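Local coordinates for protein putative drug/sodium antiporter (Escherichia coli, PDB 4Z3N) that belongs to the MATE family of membrane transporters and carries the genotoxin colibactin, probably by antiport coupled to an ion gradient, at residues G22-L28 and H323-R328; L31-A36 and A312-V316. All blocks are in the same frame, centred on the assembly; numbering follows the deposited sequence.

Contact 1. Residues G22-L28 and H323-R328; sequences GMFDGSL and HGNVTR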
ATOM      1  N   GLY A  22       3.982   9.751  24.709  1.00 47.86           N
ATOM      2  CA  GLY A  22       2.749  10.436  24.340  1.00 40.56           C
ATOM      3  C   GLY A  22       1.656   9.481  23.889  1.00 45.25           C
ATOM      4  O   GLY A  22       0.545   9.898  23.529  1.00 37.24           O
ATOM      5  N   MET A  23       1.981   8.189  23.908  1.00 41.37           N
ATOM      6  CA  MET A  23       1.107   7.153  23.377  1.00 37.41           C
ATOM      7  C   MET A  23      -0.227   7.064  24.115  1.00 38.34           C
ATOM      8  O   MET A  23      -1.301   7.108  23.505  1.00 36.81           O
ATOM      9  CB  MET A  23       1.816   5.794  23.432  1.00 35.21           C
ATOM     10  CG  MET A  23       0.989   4.625  22.895  1.00 35.41           C
ATOM     11  SD  MET A  23       0.477   4.775  21.154  1.00 31.50           S
ATOM     12  CE  MET A  23       2.058   4.639  20.319  1.00 32.97           C
ATOM     13  N   PHE A  24      -0.151   6.870  25.424  1.00 38.29           N
ATOM     14  CA  PHE A  24      -1.347   6.712  26.235  1.00 35.89           C
ATOM     15  C   PHE A  24      -1.956   8.023  26.727  1.00 39.50           C
ATOM     16  O   PHE A  24      -3.181   8.131  26.817  1.00 41.81           O
ATOM     17  CB  PHE A  24      -1.024   5.746  27.375  1.00 31.75           C
ATOM     18  CG  PHE A  24      -0.385   4.474  26.876  1.00 31.44           C
ATOM     19  CD1 PHE A  24      -1.136   3.551  26.146  1.00 32.12           C
ATOM     20  CD2 PHE A  24       0.974   4.247  27.041  1.00 31.51           C
ATOM     21  CE1 PHE A  24      -0.559   2.398  25.637  1.00 29.12           C
ATOM     22  CE2 PHE A  24       1.573   3.095  26.533  1.00 31.76           C
ATOM     23  CZ  PHE A  24       0.802   2.167  25.828  1.00 32.15           C
ATOM     24  N   ASP A  25      -1.136   8.993  27.126  1.00 44.10           N
ATOM     25  CA  ASP A  25      -1.707  10.253  27.626  1.00 46.58           C
ATOM     26  C   ASP A  25      -1.595  11.502  26.744  1.00 42.60           C
ATOM     27  O   ASP A  25      -2.238  12.505  27.028  1.00 57.54           O
ATOM     28  CB  ASP A  25      -1.116  10.578  29.015  1.00 53.58           C
ATOM     29  CG  ASP A  25       0.408  10.764  28.994  1.00 69.66           C
ATOM     30  OD1 ASP A  25       1.043  10.571  27.928  1.00 66.71           O
ATOM     31  OD2 ASP A  25       0.971  11.106  30.056  1.00 78.14           O
ATOM     32  N   GLY A  26      -0.841  11.455  25.661  1.00 39.83           N
ATOM     33  CA  GLY A  26      -0.505  12.694  24.967  1.00 45.16           C
ATOM     34  C   GLY A  26      -1.480  13.316  23.968  1.00 41.72           C
ATOM     35  O   GLY A  26      -2.618  12.869  23.802  1.00 42.14           O
ATOM     36  N   SER A  27      -1.023  14.374  23.303  1.00 35.58           N
ATOM     37  CA  SER A  27      -1.761  14.955  22.184  1.00 35.27           C
ATOM     38  C   SER A  27      -1.744  14.006  20.975  1.00 38.26           C
ATOM     39  O   SER A  27      -0.680  13.598  20.484  1.00 36.49           O
ATOM     40  CB  SER A  27      -1.172  16.303  21.799  1.00 34.15           C
ATOM     41  OG  SER A  27      -1.681  16.757  20.564  1.00 40.40           O
ATOM     42  N   LEU A  28      -2.928  13.658  20.493  1.00 31.15           N
ATOM     43  CA  LEU A  28      -3.018  12.683  19.426  1.00 33.10           C
ATOM     44  C   LEU A  28      -2.440  13.226  18.124  1.00 33.70           C
ATOM     45  O   LEU A  28      -1.809  12.474  17.376  1.00 35.17           O
ATOM     46  CB  LEU A  28      -4.463  12.234  19.240  1.00 28.90           C
ATOM     47  CG  LEU A  28      -4.904  11.305  20.368  1.00 26.81           C
ATOM     48  CD1 LEU A  28      -6.392  11.102  20.317  1.00 24.55           C
ATOM     49  CD2 LEU A  28      -4.164   9.973  20.302  1.00 23.04           C
ATOM     50  N   HIS A 323      -4.035  -1.662  25.860  1.00 34.28           N
ATOM     51  CA  HIS A 323      -4.020  -1.004  27.150  1.00 33.82           C
ATOM     52  C   HIS A 323      -5.433  -0.804  27.702  1.00 35.89           C
ATOM     53  O   HIS A 323      -5.595  -0.347  28.824  1.00 43.87           O
ATOM     54  CB  HIS A 323      -3.298   0.339  27.023  1.00 38.13           C
ATOM     55  CG  HIS A 323      -2.850   0.923  28.328  1.00 43.62           C
ATOM     56  ND1 HIS A 323      -3.719   1.517  29.217  1.00 41.07           N
ATOM     57  CD2 HIS A 323      -1.615   1.045  28.871  1.00 45.38           C
ATOM     58  CE1 HIS A 323      -3.044   1.963  30.260  1.00 44.31           C
ATOM     59  NE2 HIS A 323      -1.763   1.693  30.072  1.00 49.54           N
ATOM     60  N   GLY A 324      -6.454  -1.132  26.914  1.00 32.10           N
ATOM     61  CA  GLY A 324      -7.829  -1.045  27.375  1.00 26.10           C
ATOM     62  C   GLY A 324      -8.535   0.290  27.165  1.00 29.77           C
ATOM     63  O   GLY A 324      -9.680   0.434  27.559  1.00 25.55           O
ATOM     64  N   ASN A 325      -7.895   1.258  26.508  1.00 31.08           N
ATOM     65  CA  ASN A 325      -8.527   2.560  26.359  1.00 28.18           C
ATOM     66  C   ASN A 325      -9.177   2.698  24.980  1.00 29.24           C
ATOM     67  O   ASN A 325      -8.536   3.144  24.027  1.00 31.41           O
ATOM     68  CB  ASN A 325      -7.467   3.656  26.581  1.00 28.87           C
ATOM     69  CG  ASN A 325      -8.056   5.062  26.745  1.00 32.54           C
ATOM     70  OD1 ASN A 325      -9.174   5.369  26.288  1.00 27.56           O
ATOM     71  ND2 ASN A 325      -7.272   5.940  27.381  1.00 28.17           N
ATOM     72  N   VAL A 326     -10.488   2.444  24.934  1.00 25.87           N
ATOM     73  CA  VAL A 326     -11.240   2.382  23.687  1.00 26.56           C
ATOM     74  C   VAL A 326     -11.591   3.760  23.149  1.00 26.99           C
ATOM     75  O   VAL A 326     -11.607   3.981  21.951  1.00 31.09           O
ATOM     76  CB  VAL A 326     -12.554   1.598  23.862  1.00 27.71           C
ATOM     77  CG1 VAL A 326     -13.360   1.616  22.561  1.00 26.48           C
ATOM     78  CG2 VAL A 326     -12.284   0.199  24.339  1.00 26.37           C
ATOM     79  N   THR A 327     -11.905   4.661  24.066  1.00 30.62           N
ATOM     80  CA  THR A 327     -12.231   6.050  23.784  1.00 27.60           C
ATOM     81  C   THR A 327     -11.094   6.734  23.028  1.00 29.10           C
ATOM     82  O   THR A 327     -11.313   7.451  22.034  1.00 26.31           O
ATOM     83  CB  THR A 327     -12.524   6.802  25.109  1.00 25.83           C
ATOM     84  OG1 THR A 327     -13.911   6.674  25.419  1.00 32.29           O
ATOM     85  CG2 THR A 327     -12.175   8.265  25.005  1.00 25.17           C
ATOM     86  N   ARG A 328      -9.878   6.500  23.513  1.00 26.40           N
ATOM     87  CA  ARG A 328      -8.702   7.096  22.934  1.00 23.88           C
ATOM     88  C   ARG A 328      -8.462   6.547  21.517  1.00 27.07           C
ATOM     89  O   ARG A 328      -7.982   7.280  20.645  1.00 25.06           O
ATOM     90  CB  ARG A 328      -7.497   6.853  23.841  1.00 26.46           C
ATOM     91  CG  ARG A 328      -6.231   7.556  23.378  1.00 29.46           C
ATOM     92  CD  ARG A 328      -5.174   7.670  24.469  1.00 27.67           C
ATOM     93  NE  ARG A 328      -3.922   8.216  23.941  1.00 31.53           N
ATOM     94  CZ  ARG A 328      -3.666   9.514  23.815  1.00 31.27           C
ATOM     95  NH1 ARG A 328      -4.582  10.401  24.172  1.00 30.26           N
ATOM     96  NH2 ARG A 328      -2.503   9.920  23.327  1.00 28.99           N
TER
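A surface contact, held mainly by arginine-to-carbonyl hydrogen bonds, joins the N-terminal segment, just before helix 28-56, to the short turn between helices 286-322 and 326-358. Its centre is R328, on the first turn of helix 326-358, whose extended side chain reaches into a curl of backbone. G22 to G26 form an alpha-turn, closed by G26 N to G22 O at 3.0 Å, and this bend brings two carbonyls round the guanidinium. M23 O accepts from R328 NE (2.9 Å) and R328 NH2 (3.1 Å), while G26 O accepts from R328 NH2 (3.0 Å) and R328 NH1 (3.2 Å). Over one guanidinium face lies L28, with CD2 3.5 Å from R328 NH2; F24 O and D25 C lie over the other. A side chain at G26 would clash with G22 O, so glycine suits the curl. Further out, the rings of F24 and H323 meet obliquely, 4.5 Å between centroids, with planes 33° apart. G324, at positive phi, ends helix 286-322 in a Schellman motif, and N325 OD1 N-caps the next helix by accepting from R328 N at 3.1 Å. A Schellman end followed at once by an Asn N-cap makes a tight helix-to-helix link, here probably on the cytoplasmic side, as in other MATE transporters.

Contact 2. Residues L31-A36 and A312-V316; sequences LLLRMA and ALLTV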
ATOM      1  N   LEU A  31       1.264  13.025  18.415  1.00 34.32           N
ATOM      2  CA  LEU A  31       1.603  11.612  18.402  1.00 34.41           C
ATOM      3  C   LEU A  31       1.527  11.006  16.986  1.00 38.85           C
ATOM      4  O   LEU A  31       2.479  10.376  16.537  1.00 39.08           O
ATOM      5  CB  LEU A  31       0.693  10.857  19.374  1.00 30.11           C
ATOM      6  CG  LEU A  31       0.853   9.339  19.399  1.00 36.19           C
ATOM      7  CD1 LEU A  31       2.284   8.909  19.759  1.00 32.47           C
ATOM      8  CD2 LEU A  31      -0.206   8.679  20.319  1.00 31.71           C
ATOM      9  N   LEU A  32       0.419  11.211  16.274  1.00 32.15           N
ATOM     10  CA  LEU A  32       0.290  10.670  14.925  1.00 37.39           C
ATOM     11  C   LEU A  32       1.291  11.277  13.922  1.00 38.76           C
ATOM     12  O   LEU A  32       1.806  10.574  13.041  1.00 38.34           O
ATOM     13  CB  LEU A  32      -1.135  10.869  14.404  1.00 34.50           C
ATOM     14  CG  LEU A  32      -2.218   9.983  15.004  1.00 28.45           C
ATOM     15  CD1 LEU A  32      -3.586  10.508  14.616  1.00 24.66           C
ATOM     16  CD2 LEU A  32      -2.053   8.538  14.563  1.00 26.65           C
ATOM     17  N   LEU A  33       1.556  12.573  14.036  1.00 35.90           N
ATOM     18  CA  LEU A  33       2.429  13.233  13.076  1.00 32.83           C
ATOM     19  C   LEU A  33       3.854  12.805  13.243  1.00 37.07           C
ATOM     20  O   LEU A  33       4.561  12.594  12.264  1.00 43.87           O
ATOM     21  CB  LEU A  33       2.357  14.743  13.216  1.00 36.15           C
ATOM     22  CG  LEU A  33       1.240  15.417  12.447  1.00 36.34           C
ATOM     23  CD1 LEU A  33       1.380  16.913  12.643  1.00 31.46           C
ATOM     24  CD2 LEU A  33       1.323  15.003  10.980  1.00 31.99           C
ATOM     25  N   ARG A  34       4.293  12.696  14.490  1.00 41.10           N
ATOM     26  CA  ARG A  34       5.684  12.363  14.748  1.00 39.13           C
ATOM     27  C   ARG A  34       5.978  10.942  14.306  1.00 37.93           C
ATOM     28  O   ARG A  34       7.115  10.594  13.999  1.00 41.67           O
ATOM     29  CB  ARG A  34       6.014  12.529  16.215  1.00 34.85           C
ATOM     30  CG  ARG A  34       5.939  11.256  16.966  1.00 44.15           C
ATOM     31  CD  ARG A  34       5.820  11.554  18.442  1.00 58.62           C
ATOM     32  NE  ARG A  34       7.055  11.254  19.148  1.00 63.41           N
ATOM     33  CZ  ARG A  34       7.218  11.435  20.448  1.00 69.59           C
ATOM     34  NH1 ARG A  34       6.216  11.926  21.173  1.00 64.79           N
ATOM     35  NH2 ARG A  34       8.380  11.128  21.014  1.00 72.48           N
ATOM     36  N   MET A  35       4.947  10.116  14.308  1.00 36.48           N
ATOM     37  CA  MET A  35       5.048   8.767  13.803  1.00 31.02           C
ATOM     38  C   MET A  35       4.868   8.686  12.298  1.00 37.04           C
ATOM     39  O   MET A  35       5.524   7.874  11.632  1.00 39.39           O
ATOM     40  CB  MET A  35       4.028   7.892  14.496  1.00 38.27           C
ATOM     41  CG  MET A  35       4.328   7.682  15.954  1.00 42.25           C
ATOM     42  SD  MET A  35       3.039   6.715  16.716  1.00 64.37           S
ATOM     43  CE  MET A  35       3.354   5.097  16.020  1.00 45.01           C
ATOM     44  N   ALA A  36       3.973   9.511  11.753  1.00 37.63           N
ATOM     45  CA  ALA A  36       3.653   9.432  10.321  1.00 32.74           C
ATOM     46  C   ALA A  36       4.663  10.137   9.443  1.00 33.11           C
ATOM     47  O   ALA A  36       4.785   9.790   8.282  1.00 36.21           O
ATOM     48  CB  ALA A  36       2.278   9.978  10.043  1.00 29.78           C
ATOM     49  N   ALA A 312       0.628   5.023  11.118  1.00 26.80           N
ATOM     50  CA  ALA A 312       0.822   5.582  12.461  1.00 30.92           C
ATOM     51  C   ALA A 312      -0.355   5.232  13.353  1.00 28.71           C
ATOM     52  O   ALA A 312      -0.203   5.042  14.558  1.00 28.29           O
ATOM     53  CB  ALA A 312       1.003   7.096  12.399  1.00 29.20           C
ATOM     54  N   LEU A 313      -1.522   5.142  12.723  1.00 25.44           N
ATOM     55  CA  LEU A 313      -2.778   4.933  13.412  1.00 26.65           C
ATOM     56  C   LEU A 313      -2.916   3.492  13.870  1.00 27.71           C
ATOM     57  O   LEU A 313      -3.538   3.224  14.902  1.00 28.05           O
ATOM     58  CB  LEU A 313      -3.959   5.315  12.512  1.00 22.83           C
ATOM     59  CG  LEU A 313      -5.329   5.081  13.160  1.00 22.74           C
ATOM     60  CD1 LEU A 313      -5.576   6.039  14.349  1.00 20.91           C
ATOM     61  CD2 LEU A 313      -6.415   5.196  12.135  1.00 21.62           C
ATOM     62  N   LEU A 314      -2.344   2.572  13.098  1.00 26.56           N
ATOM     63  CA  LEU A 314      -2.348   1.155  13.459  1.00 32.53           C
ATOM     64  C   LEU A 314      -1.656   0.933  14.829  1.00 33.04           C
ATOM     65  O   LEU A 314      -2.194   0.299  15.744  1.00 28.83           O
ATOM     66  CB  LEU A 314      -1.662   0.322  12.358  1.00 29.42           C
ATOM     67  CG  LEU A 314      -1.744  -1.189  12.593  1.00 28.03           C
ATOM     68  CD1 LEU A 314      -2.818  -1.784  11.743  1.00 31.24           C
ATOM     69  CD2 LEU A 314      -0.421  -1.864  12.336  1.00 29.56           C
ATOM     70  N   THR A 315      -0.464   1.493  14.959  1.00 31.53           N
ATOM     71  CA  THR A 315       0.263   1.472  16.214  1.00 33.86           C
ATOM     72  C   THR A 315      -0.473   2.118  17.392  1.00 33.17           C
ATOM     73  O   THR A 315      -0.466   1.575  18.505  1.00 30.15           O
ATOM     74  CB  THR A 315       1.572   2.171  16.042  1.00 31.11           C
ATOM     75  OG1 THR A 315       2.127   1.763  14.783  1.00 35.77           O
ATOM     76  CG2 THR A 315       2.501   1.806  17.182  1.00 30.31           C
ATOM     77  N   VAL A 316      -1.089   3.273  17.146  1.00 28.26           N
ATOM     78  CA  VAL A 316      -1.773   4.000  18.203  1.00 28.26           C
ATOM     79  C   VAL A 316      -3.083   3.299  18.593  1.00 33.56           C
ATOM     80  O   VAL A 316      -3.397   3.172  19.785  1.00 27.94           O
ATOM     81  CB  VAL A 316      -2.054   5.459  17.792  1.00 25.18           C
ATOM     82  CG1 VAL A 316      -2.963   6.124  18.810  1.00 23.31           C
ATOM     83  CG2 VAL A 316      -0.747   6.225  17.647  1.00 27.50           C
TER
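In the twelve-helix MATE fold, two bundles of six helices face each other, and here the first transmembrane helix (28-56) of one meets helix 286-322 of the other in a buried, mainly apolar crossing. The segment axes approach to 9.5 Å, their directions 126° apart, and no hydrogen bond spans them. A312 lies at the closest approach of the two backbones: its small side chain allows them to come close, with A36 CA and A312 CA 5.2 Å apart. A312 CB sits against the backbone of the opposing helix, 3.6 Å from L32 O, and also touches M35 CB (3.8 Å) and A36 CB (3.9 Å). L32 reaches across with CD2, which lies 3.9 Å from L313 CA and 4.1 Å from V316 CG2; A335 and A336 of helix 326-358 also pack on L32. V316 in turn receives L31, CD2 to CG2 at 3.7 Å, and M35, whose SD is 3.9 Å from V316 CG2. The CA-to-CB bond of M35 points toward the partner helix, and its methyl reaches T315. The hydroxyl of T315 is hydrogen-bonded to Q176 O, and the M35 methyl meets its carbon: M35 CE lies 3.4 Å from T315 CB.

Overall arrangement
From the N terminus, the chain first passes through the turn at 22-28 and then enters helix 28-56, whose opening turns carry 31-36. It then runs through the rest of the first six-helix half and helix 250-284 of the second before helix 286-322 brings it back to 312-316 and then to 323-328. Contact 2 therefore closes a loop of 275 residues that lies within the 294-residue loop closed by contact 1. Their centres are 12 Å apart, and M23 and L31 bridge them: M23 SD lies 3.8 Å from V316 CA, and L31 CD2 lies 3.5 Å from G22 O. Together they join the N-terminal helix to the 286-322 and 326-358 pair, from the surface inward.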